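Local coordinates for periplasmic sugar-binding protein (Chloroflexus aurantiacus, PDB 4RXU), which binds D-glucose in the cleft between its two lobes and probably delivers sugar to an ABC-type transporter, at residues A143-D148 with R291-V296; V246-P251 with D261-D266; N225-L230 with D253-A258. One frame throughout, in Å; residues are numbered along the deposited sequence.

Overall arrangement
All three contacts lie in one lobe of the two-lobed binding protein, the lobe built on the parallel sheet that includes strands 246-249 and 269-274. Interactions 2 and 3 share helix 253-264 and have centres about 9 Å apart: interaction 2 sets the end of the helix on strand 246-249, and interaction 3 sets its start against helix 224-237. Interaction 1, centred about 12 Å from interaction 2, ties helix 135-148 to the chain entering strand 295-298. Asp-253 links interactions 1 and 3, its OD1 lying 2.6 Å from Thr-295 OG1. The Thr-255 side chain of interaction 3 is about 7 Å from the bound glucose, the Met-294 side chain of interaction 1 about 12 Å from the glucose.

Interaction 1 of 3, residues A143-D148 with R291-V296; sequences AQYLVD and RQSMTV
Tyr-145 carries the whole helix side of this contact, its ring lying across Met-294 while its phenol end meets Ser-293. The apolar part is a CH-pi contact: Met-294 CG sits over one ring face, 4.1 Å from the centroid and 19° off the normal, displaced toward CG of the tyrosine. The methionine chain, bent at its second and third torsions, then folds back so that CE reaches 3.9 Å from Tyr-145 CB, and the two side chains run past each other in opposite directions. On the tyrosine, CG stands anti to the backbone N (chi1 -180°), which sends the ring out from helix 135-148 toward residues 293-294. At the far end of the ring the contact is van der Waals, with Ser-293 CB 3.4 Å from Tyr-145 OH and 3.5 Å from Tyr-145 CE1.

No hydrogen bond crosses between the segments. Ser-293 OG is instead bonded to the backbone N of Val-274 in strand 269-274, while Gln-292 NE2 reaches Met-294 O at 3.0 Å, nearly straight at 177°. Tyr-145 also stacks on His-149 and touches Phe-273.

Residues 143-148 and 291-296 thus meet through ring-face and van der Waals contact, with no hydrogen bond between them, and the polar groups of residues 292-293 tie the chain to neighbouring elements, strand 269-274 among them.

Interaction 2 of 3, residues V246-P251 with D261-D266; sequences VYILAP and DAFAAD
Ile-248 sets its CD1 methyl squarely over one face of the Phe-263 ring, almost above the centre. The methyl is 3.6 Å from the centroid and 13° off the ring normal, a close CH-pi contact in which all six ring carbons lie within about 4 Å of the same atom. The two side chains approach from opposite directions, one from strand 246-249, the other from the last turn of helix 253-264. With chi2 at 164° the isoleucine chain is extended, which carries CD1 out over the ring, and CG1 follows at 4.1 Å from Phe-263 CE2.

Val-246, two residues earlier on the same strand face, adds a second apolar contact beside the first. Its CG2 comes to 3.7 Å from Phe-263 CD2 and to 3.8 Å from Phe-263 CE2, at a slant to the ring. The two aliphatic side chains thus share CD2 and CE2; both lie on the same side of the ring and probably hinder its tilting toward the strand.

Other parts of the lobe also meet this ring: Tyr-158 edge-to-face, and Leu-235 of helix 224-237. A serine in place of this phenylalanine would probably leave the Ile-248 methyl without the ring face it rests on and open a gap between strand and helix, with Val-246 losing its neighbour too.

No hydrogen bond passes between the segments, as befits a buried apolar seam. Strand 246-249, helix 253-264 and strand 269-274 form a beta-alpha-beta unit, and a helix laid on its own parallel sheet through alternate strand residues is typical of the lobes of periplasmic sugar-binding proteins.

Interaction 3 of 3, residues N225-L230 with D253-A258; sequences NTAKNL and DGTARA
Segments 225-230 and 253-258, of helices 224-237 and 253-264, run in roughly the same direction, their axes 8.0 Å apart at closest approach and crossing at -35°. This is close helix-helix packing within the alpha/beta lobe of the periplasmic binding fold, and small side chains at the interface permit it. Lys-228 and Ala-258 bring their CA atoms to 4.6 Å.

Ala-227 points into the interface, and its CB rests against Thr-255, 3.8 Å from CB and 3.9 Å from CG2. The same methyl lies 4.0 Å from Ala-258 CB, so it is flanked by residues one turn apart on the facing helix. With chi1 of Thr-255 at 63°, OG1 lies between the backbone N and the carbonyl carbon, which leaves CG2 anti to the carbonyl carbon. This hydroxyl is hydrogen-bonded to OD1 of Asn-252, which probably helps hold Asn-252, a residue of the glucose pocket, in place.

Lys-228 joins through the base of its chain, with CB 3.8 Å from Ala-258 CB. Beyond that the extended chain runs out from the interface, passing the carbonyl of Ala-258, where Lys-228 CG lies 3.7 Å from Ala-258 O.

Interaction 1 of 3, residues A143-D148 with R291-V296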
loop_
_atom_site.group_PDB
_atom_site.type_symbol
_atom_site.label_atom_id
_atom_site.label_comp_id
_atom_site.label_asym_id
_atom_site.label_seq_id
_atom_site.Cartn_x
_atom_site.Cartn_y
_atom_site.Cartn_z
ATOM N N ALA A 143 -12.832 -3.039 -0.492
ATOM C CA ALA A 143 -14.212 -2.787 -0.084
ATOM C C ALA A 143 -15.236 -3.632 -0.847
ATOM O O ALA A 143 -16.212 -4.124 -0.265
ATOM C CB ALA A 143 -14.539 -1.315 -0.232
ATOM N N GLN A 144 -15.019 -3.776 -2.147
ATOM C CA GLN A 144 -15.946 -4.516 -2.993
ATOM C C GLN A 144 -16.041 -5.981 -2.540
ATOM O O GLN A 144 -17.121 -6.550 -2.520
ATOM C CB GLN A 144 -15.563 -4.394 -4.472
ATOM C CG GLN A 144 -16.651 -4.890 -5.403
ATOM C CD GLN A 144 -17.884 -4.015 -5.326
ATOM O OE1 GLN A 144 -17.807 -2.810 -5.556
ATOM N NE2 GLN A 144 -19.014 -4.610 -4.975
ATOM N N TYR A 145 -14.919 -6.556 -2.120
ATOM C CA TYR A 145 -14.912 -7.915 -1.587
ATOM C C TYR A 145 -15.843 -8.011 -0.369
ATOM O O TYR A 145 -16.665 -8.921 -0.268
ATOM C CB TYR A 145 -13.490 -8.393 -1.225
ATOM C CG TYR A 145 -13.530 -9.796 -0.687
ATOM C CD1 TYR A 145 -13.780 -10.022 0.667
ATOM C CD2 TYR A 145 -13.378 -10.889 -1.526
ATOM C CE1 TYR A 145 -13.871 -11.304 1.180
ATOM C CE2 TYR A 145 -13.458 -12.182 -1.030
ATOM C CZ TYR A 145 -13.701 -12.378 0.314
ATOM O OH TYR A 145 -13.794 -13.644 0.807
ATOM N N LEU A 146 -15.764 -7.030 0.521
ATOM C CA LEU A 146 -16.592 -7.024 1.711
ATOM C C LEU A 146 -18.062 -6.914 1.324
ATOM O O LEU A 146 -18.916 -7.672 1.811
ATOM C CB LEU A 146 -16.198 -5.901 2.652
ATOM C CG LEU A 146 -14.785 -6.048 3.234
ATOM C CD1 LEU A 146 -14.445 -4.824 4.063
ATOM C CD2 LEU A 146 -14.549 -7.289 4.098
ATOM N N VAL A 147 -18.345 -5.958 0.446
ATOM C CA VAL A 147 -19.715 -5.744 -0.032
ATOM C C VAL A 147 -20.287 -7.024 -0.665
ATOM O O VAL A 147 -21.436 -7.422 -0.387
ATOM C CB VAL A 147 -19.775 -4.580 -1.046
ATOM C CG1 VAL A 147 -21.163 -4.459 -1.634
ATOM C CG2 VAL A 147 -19.419 -3.251 -0.376
ATOM N N ASP A 148 -19.470 -7.693 -1.476
ATOM C CA ASP A 148 -19.925 -8.854 -2.224
ATOM C C ASP A 148 -20.244 -10.027 -1.320
ATOM O O ASP A 148 -20.973 -10.945 -1.722
ATOM C CB ASP A 148 -18.882 -9.280 -3.266
ATOM C CG ASP A 148 -18.791 -8.317 -4.466
ATOM O OD1 ASP A 148 -19.638 -7.413 -4.621
ATOM O OD2 ASP A 148 -17.841 -8.465 -5.261
ATOM N N ARG A 291 -7.953 -18.101 7.039
ATOM C CA ARG A 291 -7.776 -17.128 8.136
ATOM C C ARG A 291 -7.740 -15.695 7.658
ATOM O O ARG A 291 -7.909 -14.791 8.469
ATOM C CB ARG A 291 -6.503 -17.411 8.927
ATOM C CG ARG A 291 -6.405 -18.828 9.481
ATOM C CD ARG A 291 -5.411 -18.901 10.598
ATOM N NE ARG A 291 -6.002 -18.215 11.733
ATOM C CZ ARG A 291 -5.332 -17.665 12.730
ATOM N NH1 ARG A 291 -4.012 -17.706 12.775
ATOM N NH2 ARG A 291 -6.014 -17.062 13.689
ATOM N N GLN A 292 -7.550 -15.492 6.355
ATOM C CA GLN A 292 -7.650 -14.178 5.744
ATOM C C GLN A 292 -8.433 -14.396 4.467
ATOM O O GLN A 292 -8.265 -15.400 3.808
ATOM C CB GLN A 292 -6.257 -13.627 5.450
ATOM C CG GLN A 292 -6.227 -12.325 4.646
ATOM C CD GLN A 292 -4.827 -11.725 4.504
ATOM O OE1 GLN A 292 -3.935 -11.933 5.348
ATOM N NE2 GLN A 292 -4.654 -10.897 3.472
ATOM N N SER A 293 -9.308 -13.475 4.118
ATOM C CA SER A 293 -10.255 -13.716 3.023
ATOM C C SER A 293 -9.674 -13.448 1.645
ATOM O O SER A 293 -9.936 -14.155 0.680
ATOM C CB SER A 293 -11.527 -12.859 3.208
ATOM O OG SER A 293 -12.036 -12.999 4.506
ATOM N N MET A 294 -8.893 -12.386 1.551
ATOM C CA MET A 294 -8.342 -11.963 0.282
ATOM C C MET A 294 -7.142 -11.095 0.478
ATOM O O MET A 294 -6.934 -10.534 1.540
ATOM C CB MET A 294 -9.361 -11.177 -0.551
ATOM C CG MET A 294 -9.764 -9.828 0.046
ATOM S SD MET A 294 -8.708 -8.362 -0.410
ATOM C CE MET A 294 -9.666 -7.765 -1.819
ATOM N N THR A 295 -6.364 -10.985 -0.593
ATOM C CA THR A 295 -5.326 -9.978 -0.674
ATOM C C THR A 295 -5.357 -9.365 -2.078
ATOM O O THR A 295 -5.651 -10.030 -3.067
ATOM C CB THR A 295 -3.907 -10.532 -0.346
ATOM O OG1 THR A 295 -2.971 -9.454 -0.179
ATOM C CG2 THR A 295 -3.411 -11.479 -1.440
ATOM N N VAL A 296 -5.028 -8.087 -2.156
ATOM C CA VAL A 296 -4.829 -7.420 -3.429
ATOM C C VAL A 296 -3.371 -7.624 -3.855
ATOM O O VAL A 296 -2.437 -7.192 -3.176
ATOM C CB VAL A 296 -5.235 -5.936 -3.434
ATOM C CG1 VAL A 296 -4.947 -5.346 -4.801
ATOM C CG2 VAL A 296 -6.720 -5.789 -3.098
#

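Interaction 2 of 3, residues V246-P251 with D261-D266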
loop_
_atom_site.group_PDB
_atom_site.type_symbol
_atom_site.label_atom_id
_atom_site.label_comp_id
_atom_site.label_asym_id
_atom_site.label_seq_id
_atom_site.Cartn_x
_atom_site.Cartn_y
_atom_site.Cartn_z
ATOM N N VAL A 246 -18.795 -10.493 10.825
ATOM C CA VAL A 246 -18.261 -9.148 10.751
ATOM C C VAL A 246 -17.382 -8.975 9.537
ATOM O O VAL A 246 -16.893 -9.930 8.959
ATOM C CB VAL A 246 -17.497 -8.750 12.033
ATOM C CG1 VAL A 246 -18.340 -9.017 13.275
ATOM C CG2 VAL A 246 -16.152 -9.456 12.135
ATOM N N TYR A 247 -17.199 -7.711 9.178
ATOM C CA TYR A 247 -16.534 -7.286 7.950
ATOM C C TYR A 247 -15.413 -6.327 8.339
ATOM O O TYR A 247 -15.650 -5.359 9.064
ATOM C CB TYR A 247 -17.586 -6.646 7.029
ATOM C CG TYR A 247 -18.552 -7.695 6.618
ATOM C CD1 TYR A 247 -19.639 -8.035 7.435
ATOM C CD2 TYR A 247 -18.357 -8.413 5.455
ATOM C CE1 TYR A 247 -20.496 -9.064 7.084
ATOM C CE2 TYR A 247 -19.226 -9.441 5.090
ATOM C CZ TYR A 247 -20.288 -9.751 5.911
ATOM O OH TYR A 247 -21.139 -10.768 5.561
ATOM N N ILE A 248 -14.196 -6.616 7.881
ATOM C CA ILE A 248 -13.006 -5.913 8.326
ATOM C C ILE A 248 -12.219 -5.398 7.119
ATOM O O ILE A 248 -11.755 -6.170 6.278
ATOM C CB ILE A 248 -12.075 -6.820 9.134
ATOM C CG1 ILE A 248 -12.812 -7.453 10.326
ATOM C CG2 ILE A 248 -10.822 -6.047 9.578
ATOM C CD1 ILE A 248 -12.104 -8.637 10.942
ATOM N N LEU A 249 -12.113 -4.073 7.038
ATOM C CA LEU A 249 -11.292 -3.402 6.014
ATOM C C LEU A 249 -9.888 -3.282 6.585
ATOM O O LEU A 249 -9.583 -2.307 7.262
ATOM C CB LEU A 249 -11.842 -2.016 5.672
ATOM C CG LEU A 249 -11.021 -1.319 4.568
ATOM C CD1 LEU A 249 -11.280 -1.929 3.195
ATOM C CD2 LEU A 249 -11.338 0.159 4.575
ATOM N N ALA A 250 -9.059 -4.298 6.375
ATOM C CA ALA A 250 -7.651 -4.236 6.830
ATOM C C ALA A 250 -6.838 -3.747 5.638
ATOM O O ALA A 250 -7.032 -4.219 4.510
ATOM C CB ALA A 250 -7.163 -5.603 7.302
ATOM N N PRO A 251 -5.888 -2.801 5.870
ATOM C CA PRO A 251 -5.314 -2.102 4.711
ATOM C C PRO A 251 -4.173 -2.833 4.017
ATOM O O PRO A 251 -3.934 -2.597 2.852
ATOM C CB PRO A 251 -4.842 -0.768 5.316
ATOM C CG PRO A 251 -4.537 -1.107 6.747
ATOM C CD PRO A 251 -5.592 -2.108 7.135
ATOM N N ASP A 261 -6.049 -12.094 13.784
ATOM C CA ASP A 261 -5.658 -12.825 15.001
ATOM C C ASP A 261 -6.499 -12.393 16.197
ATOM O O ASP A 261 -6.947 -13.219 16.992
ATOM C CB ASP A 261 -4.164 -12.645 15.332
ATOM C CG ASP A 261 -3.231 -13.351 14.358
ATOM O OD1 ASP A 261 -3.681 -14.179 13.516
ATOM O OD2 ASP A 261 -2.014 -13.033 14.445
ATOM N N ALA A 262 -6.730 -11.096 16.323
ATOM C CA ALA A 262 -7.600 -10.589 17.401
ATOM C C ALA A 262 -9.053 -11.046 17.265
ATOM O O ALA A 262 -9.689 -11.489 18.237
ATOM C CB ALA A 262 -7.533 -9.066 17.442
ATOM N N PHE A 263 -9.598 -10.898 16.053
ATOM C CA PHE A 263 -10.987 -11.270 15.776
ATOM C C PHE A 263 -11.223 -12.780 15.891
ATOM O O PHE A 263 -12.266 -13.203 16.395
ATOM C CB PHE A 263 -11.418 -10.752 14.406
ATOM C CG PHE A 263 -11.874 -9.303 14.419
ATOM C CD1 PHE A 263 -10.966 -8.264 14.536
ATOM C CD2 PHE A 263 -13.222 -8.992 14.359
ATOM C CE1 PHE A 263 -11.388 -6.937 14.535
ATOM C CE2 PHE A 263 -13.654 -7.671 14.359
ATOM C CZ PHE A 263 -12.728 -6.647 14.454
ATOM N N ALA A 264 -10.237 -13.578 15.482
ATOM C CA ALA A 264 -10.345 -15.045 15.565
ATOM C C ALA A 264 -10.477 -15.506 17.007
ATOM O O ALA A 264 -11.109 -16.516 17.290
ATOM C CB ALA A 264 -9.139 -15.700 14.927
ATOM N N ALA A 265 -9.848 -14.758 17.909
ATOM C CA ALA A 265 -9.850 -15.069 19.348
ATOM C C ALA A 265 -11.094 -14.652 20.133
ATOM O O ALA A 265 -11.213 -14.977 21.311
ATOM C CB ALA A 265 -8.621 -14.469 20.015
ATOM N N ASP A 266 -11.999 -13.920 19.500
ATOM C CA ASP A 266 -13.150 -13.366 20.189
ATOM C C ASP A 266 -14.273 -14.352 19.948
ATOM O O ASP A 266 -14.734 -14.513 18.816
ATOM C CB ASP A 266 -13.469 -11.984 19.624
ATOM C CG ASP A 266 -14.615 -11.291 20.342
ATOM O OD1 ASP A 266 -15.692 -11.900 20.511
ATOM O OD2 ASP A 266 -14.443 -10.109 20.713
#

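Interaction 3 of 3, residues N225-L230 with D253-A258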
loop_
_atom_site.group_PDB
_atom_site.type_symbol
_atom_site.label_atom_id
_atom_site.label_comp_id
_atom_site.label_asym_id
_atom_site.label_seq_id
_atom_site.Cartn_x
_atom_site.Cartn_y
_atom_site.Cartn_z
ATOM N N ASN A 225 1.914 -4.739 15.550
ATOM C CA ASN A 225 1.456 -4.653 16.942
ATOM C C ASN A 225 0.422 -3.558 17.140
ATOM O O ASN A 225 -0.547 -3.729 17.887
ATOM C CB ASN A 225 2.617 -4.461 17.928
ATOM C CG ASN A 225 3.344 -5.751 18.232
ATOM O OD1 ASN A 225 2.902 -6.839 17.868
ATOM N ND2 ASN A 225 4.479 -5.631 18.891
ATOM N N THR A 226 0.630 -2.446 16.446
ATOM C CA THR A 226 -0.297 -1.329 16.483
ATOM C C THR A 226 -1.666 -1.792 15.966
ATOM O O THR A 226 -2.703 -1.518 16.584
ATOM C CB THR A 226 0.222 -0.120 15.679
ATOM O OG1 THR A 226 1.500 0.297 16.194
ATOM C CG2 THR A 226 -0.767 1.034 15.738
ATOM N N ALA A 227 -1.677 -2.533 14.858
ATOM C CA ALA A 227 -2.931 -3.069 14.329
ATOM C C ALA A 227 -3.584 -4.053 15.294
ATOM O O ALA A 227 -4.778 -3.977 15.552
ATOM C CB ALA A 227 -2.654 -3.770 13.020
ATOM N N LYS A 228 -2.802 -4.997 15.807
ATOM C CA LYS A 228 -3.385 -5.996 16.701
ATOM C C LYS A 228 -3.993 -5.329 17.925
ATOM O O LYS A 228 -5.122 -5.632 18.320
ATOM C CB LYS A 228 -2.362 -7.041 17.146
ATOM C CG LYS A 228 -3.013 -8.183 17.925
ATOM C CD LYS A 228 -2.084 -9.351 18.147
ATOM C CE LYS A 228 -2.883 -10.533 18.649
ATOM N NZ LYS A 228 -2.010 -11.581 19.212
ATOM N N ASN A 229 -3.237 -4.416 18.516
ATOM C CA ASN A 229 -3.720 -3.701 19.693
ATOM C C ASN A 229 -4.960 -2.864 19.460
ATOM O O ASN A 229 -5.867 -2.852 20.304
ATOM C CB ASN A 229 -2.614 -2.836 20.244
ATOM C CG ASN A 229 -1.516 -3.667 20.817
ATOM O OD1 ASN A 229 -1.668 -4.882 20.990
ATOM N ND2 ASN A 229 -0.418 -3.052 21.108
ATOM N N LEU A 230 -5.010 -2.196 18.312
ATOM C CA LEU A 230 -6.194 -1.444 17.960
ATOM C C LEU A 230 -7.392 -2.374 17.799
ATOM O O LEU A 230 -8.457 -2.095 18.311
ATOM C CB LEU A 230 -5.972 -0.635 16.692
ATOM C CG LEU A 230 -7.109 0.305 16.300
ATOM C CD1 LEU A 230 -7.406 1.340 17.393
ATOM C CD2 LEU A 230 -6.770 0.987 14.985
ATOM N N ASP A 253 -1.453 -6.739 4.203
ATOM C CA ASP A 253 -1.373 -8.128 4.686
ATOM C C ASP A 253 -0.960 -8.288 6.139
ATOM O O ASP A 253 -1.636 -8.988 6.906
ATOM C CB ASP A 253 -0.469 -8.948 3.778
ATOM C CG ASP A 253 -1.176 -9.373 2.503
ATOM O OD1 ASP A 253 -2.405 -9.183 2.393
ATOM O OD2 ASP A 253 -0.504 -9.950 1.629
ATOM N N GLY A 254 0.145 -7.661 6.537
ATOM C CA GLY A 254 0.588 -7.869 7.902
ATOM C C GLY A 254 -0.438 -7.351 8.891
ATOM O O GLY A 254 -0.728 -7.988 9.899
ATOM N N THR A 255 -0.981 -6.164 8.629
ATOM C CA THR A 255 -1.992 -5.641 9.542
ATOM C C THR A 255 -3.267 -6.511 9.528
ATOM O O THR A 255 -3.905 -6.685 10.566
ATOM C CB THR A 255 -2.325 -4.153 9.260
ATOM O OG1 THR A 255 -2.893 -3.989 7.949
ATOM C CG2 THR A 255 -1.106 -3.246 9.440
ATOM N N ALA A 256 -3.611 -7.066 8.357
ATOM C CA ALA A 256 -4.721 -8.019 8.254
ATOM C C ALA A 256 -4.537 -9.237 9.157
ATOM O O ALA A 256 -5.492 -9.671 9.816
ATOM C CB ALA A 256 -4.910 -8.461 6.815
ATOM N N ARG A 257 -3.336 -9.795 9.186
ATOM C CA ARG A 257 -3.107 -10.980 10.005
ATOM C C ARG A 257 -3.210 -10.611 11.472
ATOM O O ARG A 257 -3.775 -11.369 12.254
ATOM C CB ARG A 257 -1.765 -11.619 9.670
ATOM C CG ARG A 257 -1.691 -12.155 8.238
ATOM C CD ARG A 257 -0.520 -13.115 8.045
ATOM N NE ARG A 257 0.752 -12.558 8.538
ATOM C CZ ARG A 257 1.489 -11.656 7.891
ATOM N NH1 ARG A 257 1.110 -11.238 6.686
ATOM N NH2 ARG A 257 2.611 -11.159 8.460
ATOM N N ALA A 258 -2.662 -9.450 11.844
ATOM C CA ALA A 258 -2.706 -8.993 13.242
ATOM C C ALA A 258 -4.151 -8.815 13.696
ATOM O O ALA A 258 -4.543 -9.253 14.776
ATOM C CB ALA A 258 -1.962 -7.675 13.386
#